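Local coordinates for protein aminoglycoside phosphotransferase (Alicyclobacillus acidocaldarius subsp. acidocaldarius, PDB 4PDY) that probably transfers a phosphoryl group to a small-molecule substrate, as a member of the kinase-like aminoglycoside phosphotransferase family, at residues G81-V89 with H237-E245; S112-H123 with V226-H237. All coordinates share one frame; numbering follows the deposited sequence. Where two conformers were deposited one is given.

Interaction 1: G81-V89 with H237-E245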
loop_
_atom_site.group_PDB
_atom_site.type_symbol
_atom_site.label_atom_id
_atom_site.label_comp_id
_atom_site.label_asym_id
_atom_site.label_seq_id
_atom_site.Cartn_x
_atom_site.Cartn_y
_atom_site.Cartn_z
ATOM N N GLY A 81 3.356 19.907 -10.919
ATOM C CA GLY A 81 4.777 19.576 -10.861
ATOM C C GLY A 81 5.099 18.110 -10.639
ATOM O O GLY A 81 6.263 17.725 -10.656
ATOM N N PHE A 82 4.087 17.275 -10.425
ATOM C CA PHE A 82 4.337 15.875 -10.099
ATOM C C PHE A 82 4.869 15.117 -11.327
ATOM O O PHE A 82 4.279 15.178 -12.397
ATOM C CB PHE A 82 3.045 15.221 -9.649
ATOM C CG PHE A 82 3.203 13.821 -9.122
ATOM C CD1 PHE A 82 3.988 13.548 -8.020
ATOM C CD2 PHE A 82 2.561 12.752 -9.754
ATOM C CE1 PHE A 82 4.090 12.271 -7.527
ATOM C CE2 PHE A 82 2.659 11.473 -9.248
ATOM C CZ PHE A 82 3.440 11.228 -8.152
ATOM N N THR A 83 5.925 14.344 -11.107
ATOM C CA THR A 83 6.588 13.601 -12.184
ATOM C C THR A 83 6.622 12.100 -11.933
ATOM O O THR A 83 6.985 11.349 -12.835
ATOM C CB THR A 83 8.080 14.023 -12.336
ATOM O OG1 THR A 83 8.824 13.577 -11.174
ATOM C CG2 THR A 83 8.194 15.506 -12.485
ATOM N N LYS A 84 6.219 11.644 -10.754
ATOM C CA LYS A 84 6.589 10.310 -10.282
ATOM C C LYS A 84 5.555 9.253 -10.613
ATOM O O LYS A 84 5.098 8.511 -9.736
ATOM C CB LYS A 84 6.869 10.315 -8.770
ATOM C CG LYS A 84 7.854 11.388 -8.315
ATOM C CD LYS A 84 9.277 11.088 -8.789
ATOM C CE LYS A 84 10.248 12.169 -8.376
ATOM N NZ LYS A 84 10.380 12.394 -6.906
ATOM N N PHE A 85 5.218 9.167 -11.899
ATOM C CA PHE A 85 4.228 8.207 -12.355
ATOM C C PHE A 85 4.509 7.802 -13.799
ATOM O O PHE A 85 5.033 8.590 -14.585
ATOM C CB PHE A 85 2.793 8.728 -12.217
ATOM C CG PHE A 85 2.467 9.875 -13.117
ATOM C CD1 PHE A 85 2.940 11.162 -12.858
ATOM C CD2 PHE A 85 1.634 9.693 -14.203
ATOM C CE1 PHE A 85 2.650 12.202 -13.705
ATOM C CE2 PHE A 85 1.308 10.751 -15.035
ATOM C CZ PHE A 85 1.809 12.002 -14.788
ATOM N N ALA A 86 4.100 6.591 -14.118
ATOM C CA ALA A 86 4.192 6.093 -15.486
ATOM C C ALA A 86 3.133 6.774 -16.338
ATOM O O ALA A 86 1.973 6.879 -15.979
ATOM C CB ALA A 86 4.004 4.593 -15.532
ATOM N N ARG A 87 3.538 7.249 -17.495
ATOM C CA ARG A 87 2.699 8.043 -18.351
ATOM C C ARG A 87 1.789 7.217 -19.238
ATOM O O ARG A 87 2.250 6.308 -19.955
ATOM C CB ARG A 87 3.544 8.978 -19.203
ATOM C CG ARG A 87 4.529 9.814 -18.423
ATOM C CD ARG A 87 3.872 10.588 -17.275
ATOM N NE ARG A 87 4.892 10.982 -16.275
ATOM C CZ ARG A 87 5.627 12.082 -16.329
ATOM N NH1 ARG A 87 6.570 12.270 -15.426
ATOM N NH2 ARG A 87 5.476 12.975 -17.306
ATOM N N PHE A 88 0.510 7.562 -19.264
ATOM C CA PHE A 88 -0.481 6.841 -20.011
ATOM C C PHE A 88 -0.356 7.132 -21.501
ATOM O O PHE A 88 -0.089 8.249 -21.913
ATOM C CB PHE A 88 -1.882 7.235 -19.513
ATOM C CG PHE A 88 -2.130 6.899 -18.042
ATOM C CD1 PHE A 88 -2.426 5.621 -17.662
ATOM C CD2 PHE A 88 -2.055 7.879 -17.060
ATOM C CE1 PHE A 88 -2.661 5.293 -16.335
ATOM C CE2 PHE A 88 -2.266 7.569 -15.735
ATOM C CZ PHE A 88 -2.567 6.277 -15.366
ATOM N N VAL A 89 -0.555 6.089 -22.296
ATOM C CA VAL A 89 -0.568 6.167 -23.756
ATOM C C VAL A 89 -2.013 6.041 -24.197
ATOM O O VAL A 89 -2.740 5.175 -23.716
ATOM C CB VAL A 89 0.304 5.063 -24.385
ATOM C CG1 VAL A 89 0.210 5.147 -25.896
ATOM C CG2 VAL A 89 1.727 5.235 -23.874
ATOM N N HIS A 237 17.568 7.254 -9.219
ATOM C CA HIS A 237 17.447 7.222 -7.764
ATOM C C HIS A 237 16.205 7.974 -7.275
ATOM O O HIS A 237 16.225 8.668 -6.264
ATOM C CB HIS A 237 18.727 7.709 -7.092
ATOM C CG HIS A 237 19.900 6.813 -7.327
ATOM N ND1 HIS A 237 21.084 6.969 -6.653
ATOM C CD2 HIS A 237 20.057 5.723 -8.117
ATOM C CE1 HIS A 237 21.941 6.040 -7.041
ATOM N NE2 HIS A 237 21.340 5.269 -7.927
ATOM N N GLN A 238 15.117 7.805 -8.010
ATOM C CA GLN A 238 13.800 8.257 -7.587
ATOM C C GLN A 238 12.873 7.074 -7.585
ATOM O O GLN A 238 13.193 6.004 -8.094
ATOM C CB GLN A 238 13.276 9.305 -8.557
ATOM C CG GLN A 238 14.155 10.528 -8.672
ATOM C CD GLN A 238 13.771 11.391 -9.855
ATOM O OE1 GLN A 238 13.641 10.907 -10.987
ATOM N NE2 GLN A 238 13.591 12.680 -9.603
ATOM N N VAL A 239 11.711 7.251 -6.973
ATOM C CA VAL A 239 10.678 6.242 -7.063
ATOM C C VAL A 239 9.519 6.730 -7.914
ATOM O O VAL A 239 8.959 7.811 -7.677
ATOM C CB VAL A 239 10.198 5.799 -5.662
ATOM C CG1 VAL A 239 8.900 5.014 -5.744
ATOM C CG2 VAL A 239 11.266 4.978 -4.980
ATOM N N VAL A 240 9.140 5.904 -8.880
ATOM C CA VAL A 240 8.031 6.168 -9.759
ATOM C C VAL A 240 6.927 5.190 -9.414
ATOM O O VAL A 240 7.145 3.984 -9.346
ATOM C CB VAL A 240 8.467 6.040 -11.245
ATOM C CG1 VAL A 240 7.270 6.163 -12.160
ATOM C CG2 VAL A 240 9.509 7.093 -11.582
ATOM N N LEU A 241 5.745 5.738 -9.156
ATOM C CA LEU A 241 4.608 4.909 -8.837
ATOM C C LEU A 241 3.910 4.398 -10.079
ATOM O O LEU A 241 3.773 5.102 -11.070
ATOM C CB LEU A 241 3.589 5.679 -8.000
ATOM C CG LEU A 241 4.055 6.082 -6.610
ATOM C CD1 LEU A 241 3.075 7.088 -6.022
ATOM C CD2 LEU A 241 4.190 4.892 -5.679
ATOM N N ILE A 242 3.435 3.170 -9.982
ATOM C CA ILE A 242 2.510 2.616 -10.957
ATOM C C ILE A 242 1.278 2.049 -10.219
ATOM O O ILE A 242 1.296 1.893 -8.990
ATOM C CB ILE A 242 3.163 1.572 -11.864
ATOM C CG1 ILE A 242 3.571 0.383 -11.026
ATOM C CG2 ILE A 242 4.377 2.184 -12.582
ATOM C CD1 ILE A 242 4.047 -0.787 -11.851
ATOM N N ASP A 243 0.246 1.744 -10.983
ATOM C CA ASP A 243 -1.003 1.164 -10.457
ATOM C C ASP A 243 -1.735 2.053 -9.455
ATOM O O ASP A 243 -1.625 1.826 -8.259
ATOM C CB ASP A 243 -0.774 -0.220 -9.849
ATOM C CG ASP A 243 -2.068 -0.974 -9.616
ATOM O OD1 ASP A 243 -3.148 -0.414 -9.885
ATOM O OD2 ASP A 243 -1.988 -2.126 -9.141
ATOM N N PHE A 244 -2.435 3.037 -10.005
ATOM C CA PHE A 244 -3.202 3.999 -9.217
ATOM C C PHE A 244 -4.654 3.559 -9.064
ATOM O O PHE A 244 -5.495 4.375 -8.742
ATOM C CB PHE A 244 -3.101 5.389 -9.871
ATOM C CG PHE A 244 -1.777 6.068 -9.638
ATOM C CD1 PHE A 244 -0.664 5.807 -10.455
ATOM C CD2 PHE A 244 -1.625 6.931 -8.558
ATOM C CE1 PHE A 244 0.543 6.444 -10.203
ATOM C CE2 PHE A 244 -0.413 7.553 -8.308
ATOM C CZ PHE A 244 0.657 7.311 -9.125
ATOM N N GLU A 245 -4.952 2.282 -9.239
ATOM C CA GLU A 245 -6.340 1.807 -9.255
ATOM C C GLU A 245 -7.024 1.901 -7.887
ATOM O O GLU A 245 -8.239 1.962 -7.833
ATOM C CB GLU A 245 -6.401 0.379 -9.794
ATOM C CG GLU A 245 -5.948 0.281 -11.231
ATOM C CD GLU A 245 -5.947 -1.126 -11.776
ATOM O OE1 GLU A 245 -6.615 -2.008 -11.221
ATOM O OE2 GLU A 245 -5.231 -1.347 -12.781
HETATM O O HOH W 1 11.008 12.371 -12.019
HETATM O O HOH W 2 11.351 9.910 -5.505
HETATM O O HOH W 3 13.048 13.434 -6.933
#

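Interaction 2: S112-H123 with V226-H237. With HIS (histidine), chain B.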
loop_
_atom_site.group_PDB
_atom_site.type_symbol
_atom_site.label_atom_id
_atom_site.label_comp_id
_atom_site.label_asym_id
_atom_site.label_seq_id
_atom_site.Cartn_x
_atom_site.Cartn_y
_atom_site.Cartn_z
ATOM N N SER A 112 11.892 2.193 -16.383
ATOM C CA SER A 112 13.069 1.419 -16.036
ATOM C C SER A 112 13.331 1.551 -14.548
ATOM O O SER A 112 13.341 2.652 -14.002
ATOM C CB SER A 112 14.301 1.912 -16.813
ATOM O OG SER A 112 14.107 1.796 -18.204
ATOM N N GLY A 113 13.541 0.426 -13.891
ATOM C CA GLY A 113 13.791 0.421 -12.438
ATOM C C GLY A 113 13.575 -0.934 -11.810
ATOM O O GLY A 113 13.252 -1.908 -12.507
ATOM N N GLN A 114 13.730 -0.992 -10.493
ATOM C CA GLN A 114 13.566 -2.212 -9.747
ATOM C C GLN A 114 12.529 -1.968 -8.674
ATOM O O GLN A 114 12.380 -0.845 -8.207
ATOM C CB GLN A 114 14.877 -2.593 -9.080
ATOM C CG GLN A 114 15.267 -1.611 -7.997
ATOM C CD GLN A 114 16.700 -1.777 -7.569
ATOM O OE1 GLN A 114 17.579 -1.046 -8.019
ATOM N NE2 GLN A 114 16.948 -2.757 -6.722
ATOM N N PRO A 115 11.819 -3.022 -8.271
ATOM C CA PRO A 115 10.848 -2.879 -7.194
ATOM C C PRO A 115 11.611 -2.373 -5.966
ATOM O O PRO A 115 12.702 -2.858 -5.674
ATOM C CB PRO A 115 10.324 -4.309 -7.008
ATOM C CG PRO A 115 11.403 -5.193 -7.547
ATOM C CD PRO A 115 11.974 -4.429 -8.694
ATOM N N ALA A 116 11.066 -1.379 -5.275
ATOM C CA ALA A 116 11.770 -0.777 -4.148
ATOM C C ALA A 116 12.077 -1.827 -3.086
ATOM O O ALA A 116 11.259 -2.695 -2.787
ATOM C CB ALA A 116 10.941 0.340 -3.523
ATOM N N ASN A 117 13.264 -1.717 -2.519
ATOM C CA ASN A 117 13.698 -2.541 -1.443
ATOM C C ASN A 117 13.388 -1.784 -0.158
ATOM O O ASN A 117 14.103 -0.883 0.226
ATOM C CB ASN A 117 15.194 -2.796 -1.568
ATOM C CG ASN A 117 15.719 -3.703 -0.492
ATOM O OD1 ASN A 117 15.067 -3.917 0.547
ATOM N ND2 ASN A 117 16.910 -4.252 -0.723
ATOM N N PHE A 118 12.295 -2.165 0.479
ATOM C CA PHE A 118 11.832 -1.466 1.663
ATOM C C PHE A 118 12.699 -1.749 2.893
ATOM O O PHE A 118 12.447 -1.203 3.970
ATOM C CB PHE A 118 10.354 -1.787 1.944
ATOM C CG PHE A 118 9.350 -1.178 0.971
ATOM C CD1 PHE A 118 9.664 -0.139 0.115
ATOM C CD2 PHE A 118 8.023 -1.601 1.012
ATOM C CE1 PHE A 118 8.701 0.422 -0.716
ATOM C CE2 PHE A 118 7.060 -1.039 0.197
ATOM C CZ PHE A 118 7.399 -0.041 -0.683
ATOM N N GLY A 119 13.753 -2.540 2.739
ATOM C CA GLY A 119 14.753 -2.687 3.788
ATOM C C GLY A 119 15.927 -1.731 3.674
ATOM O O GLY A 119 16.822 -1.777 4.508
ATOM N N LEU A 120 15.937 -0.885 2.634
ATOM C CA LEU A 120 16.989 0.102 2.410
ATOM C C LEU A 120 16.449 1.485 2.695
ATOM O O LEU A 120 15.487 1.904 2.061
ATOM C CB LEU A 120 17.514 0.068 0.966
ATOM C CG LEU A 120 18.268 -1.183 0.575
ATOM C CD1 LEU A 120 18.702 -1.081 -0.883
ATOM C CD2 LEU A 120 19.476 -1.375 1.478
ATOM N N PRO A 121 17.079 2.208 3.631
ATOM C CA PRO A 121 16.626 3.563 3.901
ATOM C C PRO A 121 16.491 4.459 2.677
ATOM O O PRO A 121 15.561 5.209 2.542
ATOM C CB PRO A 121 17.684 4.082 4.871
ATOM C CG PRO A 121 18.093 2.876 5.643
ATOM C CD PRO A 121 18.102 1.776 4.606
ATOM N N GLU A 122 17.422 4.349 1.740
ATOM C CA GLU A 122 17.365 5.158 0.546
ATOM C C GLU A 122 16.085 4.910 -0.265
ATOM O O GLU A 122 15.499 5.839 -0.838
ATOM C CB GLU A 122 18.619 4.844 -0.301
ATOM C CG GLU A 122 18.592 5.327 -1.739
ATOM C CD GLU A 122 18.428 6.827 -1.889
ATOM O OE1 GLU A 122 18.596 7.560 -0.879
ATOM O OE2 GLU A 122 18.118 7.279 -3.028
ATOM N N HIS A 123 15.707 3.647 -0.384
ATOM C CA HIS A 123 14.534 3.293 -1.171
ATOM C C HIS A 123 13.255 3.714 -0.446
ATOM O O HIS A 123 12.324 4.204 -1.059
ATOM C CB HIS A 123 14.493 1.795 -1.442
ATOM C CG HIS A 123 15.497 1.339 -2.446
ATOM N ND1 HIS A 123 15.242 0.303 -3.313
ATOM C CD2 HIS A 123 16.748 1.773 -2.722
ATOM C CE1 HIS A 123 16.302 0.106 -4.078
ATOM N NE2 HIS A 123 17.229 0.977 -3.735
ATOM N N VAL A 226 0.823 0.457 -1.726
ATOM C CA VAL A 226 2.232 0.732 -1.536
ATOM C C VAL A 226 2.973 -0.553 -1.248
ATOM O O VAL A 226 3.256 -0.909 -0.102
ATOM C CB VAL A 226 2.437 1.768 -0.414
ATOM C CG1 VAL A 226 3.903 2.105 -0.257
ATOM C CG2 VAL A 226 1.607 3.017 -0.717
ATOM N N ILE A 227 3.273 -1.252 -2.343
ATOM C CA ILE A 227 3.994 -2.513 -2.323
ATOM C C ILE A 227 5.182 -2.343 -3.267
ATOM O O ILE A 227 5.126 -1.518 -4.160
ATOM C CB ILE A 227 3.088 -3.688 -2.734
ATOM C CG1 ILE A 227 2.510 -3.512 -4.150
ATOM C CG2 ILE A 227 1.973 -3.830 -1.693
ATOM C CD1 ILE A 227 1.714 -4.700 -4.642
ATOM N N PRO A 228 6.243 -3.138 -3.082
ATOM C CA PRO A 228 7.456 -2.913 -3.891
ATOM C C PRO A 228 7.226 -2.925 -5.389
ATOM O O PRO A 228 7.807 -2.109 -6.092
ATOM C CB PRO A 228 8.357 -4.063 -3.479
ATOM C CG PRO A 228 7.995 -4.247 -2.039
ATOM C CD PRO A 228 6.492 -4.102 -2.005
ATOM N N SER A 229 6.381 -3.827 -5.866
ATOM C CA SER A 229 6.160 -3.903 -7.300
ATOM C C SER A 229 5.464 -2.687 -7.903
ATOM O O SER A 229 5.480 -2.549 -9.123
ATOM C CB SER A 229 5.409 -5.179 -7.677
ATOM O OG SER A 229 4.178 -5.288 -7.008
ATOM N N ASN A 230 4.846 -1.816 -7.077
ATOM C CA ASN A 230 4.262 -0.577 -7.573
ATOM C C ASN A 230 5.124 0.663 -7.330
ATOM O O ASN A 230 4.734 1.759 -7.725
ATOM C CB ASN A 230 2.895 -0.349 -6.919
ATOM C CG ASN A 230 1.856 -1.330 -7.379
ATOM O OD1 ASN A 230 1.970 -1.939 -8.459
ATOM N ND2 ASN A 230 0.797 -1.486 -6.575
ATOM N N CYS A 231 6.283 0.466 -6.692
ATOM C CA CYS A 231 7.161 1.556 -6.280
ATOM C C CYS A 231 8.517 1.311 -6.932
ATOM O O CYS A 231 9.361 0.645 -6.374
ATOM C CB CYS A 231 7.287 1.591 -4.746
ATOM S SG CYS A 231 5.725 1.848 -3.881
ATOM N N LEU A 232 8.694 1.834 -8.132
ATOM C CA LEU A 232 9.874 1.477 -8.914
ATOM C C LEU A 232 11.016 2.452 -8.627
ATOM O O LEU A 232 10.892 3.651 -8.879
ATOM C CB LEU A 232 9.503 1.523 -10.381
ATOM C CG LEU A 232 8.419 0.526 -10.779
ATOM C CD1 LEU A 232 8.133 0.653 -12.256
ATOM C CD2 LEU A 232 8.809 -0.899 -10.426
ATOM N N TYR A 233 12.108 1.927 -8.080
ATOM C CA TYR A 233 13.309 2.709 -7.807
ATOM C C TYR A 233 14.154 2.705 -9.089
ATOM O O TYR A 233 14.551 1.642 -9.603
ATOM C CB TYR A 233 14.091 2.107 -6.650
ATOM C CG TYR A 233 15.207 2.980 -6.160
ATOM C CD1 TYR A 233 14.971 3.942 -5.183
ATOM C CD2 TYR A 233 16.488 2.862 -6.665
ATOM C CE1 TYR A 233 15.975 4.771 -4.729
ATOM C CE2 TYR A 233 17.500 3.680 -6.241
ATOM C CZ TYR A 233 17.252 4.633 -5.253
ATOM O OH TYR A 233 18.266 5.446 -4.822
ATOM N N THR A 234 14.358 3.895 -9.635
ATOM C CA THR A 234 14.887 4.047 -10.989
ATOM C C THR A 234 16.400 4.285 -10.977
ATOM O O THR A 234 16.981 4.593 -9.935
ATOM C CB THR A 234 14.271 5.268 -11.696
ATOM O OG1 THR A 234 14.776 6.455 -11.082
ATOM C CG2 THR A 234 12.743 5.247 -11.667
ATOM N N PRO A 235 17.057 4.171 -12.150
ATOM C CA PRO A 235 18.467 4.531 -12.241
ATOM C C PRO A 235 18.789 6.006 -11.900
ATOM O O PRO A 235 19.941 6.329 -11.619
ATOM C CB PRO A 235 18.818 4.186 -13.702
ATOM C CG PRO A 235 17.797 3.189 -14.112
ATOM C CD PRO A 235 16.548 3.554 -13.385
ATOM N N GLN A 236 17.787 6.885 -11.903
ATOM C CA GLN A 236 17.986 8.251 -11.407
ATOM C C GLN A 236 17.701 8.388 -9.898
ATOM O O GLN A 236 17.688 9.490 -9.356
ATOM C CB GLN A 236 17.197 9.282 -12.225
ATOM C CG GLN A 236 17.836 9.618 -13.593
ATOM C CD GLN A 236 19.059 10.581 -13.550
ATOM O OE1 GLN A 236 19.015 11.705 -12.981
ATOM N NE2 GLN A 236 20.149 10.162 -14.211
ATOM N N HIS A 237 17.568 7.254 -9.219
ATOM C CA HIS A 237 17.447 7.222 -7.764
ATOM C C HIS A 237 16.205 7.974 -7.275
ATOM O O HIS A 237 16.225 8.668 -6.264
ATOM C CB HIS A 237 18.727 7.709 -7.092
ATOM C CG HIS A 237 19.900 6.813 -7.327
ATOM N ND1 HIS A 237 21.084 6.969 -6.653
ATOM C CD2 HIS A 237 20.057 5.723 -8.117
ATOM C CE1 HIS A 237 21.941 6.040 -7.041
ATOM N NE2 HIS A 237 21.340 5.269 -7.927
HETATM N N HIS B . 10.342 -1.664 -14.741
HETATM C CA HIS B . 9.424 -2.400 -13.879
HETATM C C HIS B . 10.148 -3.608 -13.294
HETATM O O HIS B . 10.066 -4.683 -13.771
HETATM C CB HIS B . 8.184 -2.876 -14.648
HETATM C CG HIS B . 7.258 -1.781 -15.091
HETATM N ND1 HIS B . 5.891 -1.862 -14.922
HETATM C CD2 HIS B . 7.489 -0.600 -15.715
HETATM C CE1 HIS B . 5.322 -0.775 -15.414
HETATM N NE2 HIS B . 6.268 0.011 -15.895
HETATM O OXT HIS B . 10.850 -3.486 -12.284
HETATM O O HOH W 4 17.177 0.921 -10.184
#

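Interaction 1: G81-V89 with H237-E245
Leu-241 of strand 239-241 and Phe-85 form a single backbone bridge, CA atoms 4.8 Å apart, in which Leu-241 N donates to Lys-84 O at 2.9 Å and Ala-86 N reaches Leu-241 O in a weak bond. The touching parts run 58° apart, and pairing stops after this one bridge. In this protein-kinase-like fold the bridge fastens the loop following helix 64-79, which ends in a Schellman motif at Gly-81, to the three-stranded sheet that includes 239-241. Lys-84 is the centre of an inverse gamma turn, and its O is approached from above the carbonyl plane (49° out of it). The aliphatic chain of that lysine lies over Val-239 O, with CB 3.4 Å from it, and crosses Gln-238 at about a right angle. Its ammonium group continues to Gln-133 and to two waters, one bound by Val-239 N, the other by Gln-238 NE2. Val-240 has CG1 anti to its backbone N (chi1 174°), a rotation that sets this methyl 3.6 Å from Phe-85 C. Beyond the bridge, Ala-86 CB meets Ile-242 CG2, and Phe-85 CB meets the Phe-244 ring at CE1. The Phe-85 ring extends away from 237-245, and Arg-87 NE sits over the centre of one of its faces, 3.5 Å above the plane, while donating to Phe-85 O at 2.9 Å.

Interaction 2: S112-H123 with V226-H237
Tyr-233 is clasped between strand 114-115 and the start of helix 121-137, and its ring lies flat on that of His-123: centroids 3.8 Å apart and planes only 8° from parallel establish a face-to-face stack. Tyr-233 CG is anti to the backbone N (chi1 -170°), which lays the ring against one face of the imidazole and brings OH to Glu-122. There the hydroxyl donates to the anti lone pair of OE2 at 2.6 Å, the carboxylate standing perpendicular to the ring. Asn-117 N donates to His-123 ND1 at 2.9 Å, helping to fix the imidazole's rotation. A leucine in place of Tyr-233 would probably leave Glu-122 OE2 without its hydroxyl donor and one face of the His-123 ring without its stacking partner. Gln-114 N donates to Tyr-233 O at 2.9 Å and Tyr-233 N to Gln-114 O at 2.8 Å, an antiparallel hydrogen-bonded pair. Within the three-stranded sheet this ladder puts Pro-115 and Leu-232 on the face toward the bound histidine. Farther along, Pro-228 CG lies over one face of the Phe-118 ring in a CH-pi contact, 4.3 Å from its centroid, whereas Cys-231 SG sits at the ring edge, 4.1 Å from Phe-118 CZ. Helix 252-266 packs on this end through Ser-263 and Arg-266, Thr-127 of helix 121-137 touches Phe-118, Ala-116 and Cys-231, and strand 239-241 borders Tyr-233 through Val-239.

Overall arrangement
Interactions 1 and 2 meet in one antiparallel sheet, ordered 114-115, 231-233, 239-241; the centres of the two contacts are about 12 Å apart. Strands 231-233 and 239-241 are consecutive in the chain, joined by a turn ending at His-237, which both contacts share. Probable hydrogen bonds from Val-240 N to Leu-232 O (2.9 Å) and from Ile-242 N to Asn-230 O (3.0 Å) connect them directly. Both reach the pocket of the bound histidine: interaction 2 supplies Gly-113, Gln-114, Pro-115 and Leu-232, whose CD1 is 3.7 Å from the ligand CA, while interaction 1 adds Ile-242, with its side chain about 4 Å away. Val-111 O also hydrogen-bonds the ligand.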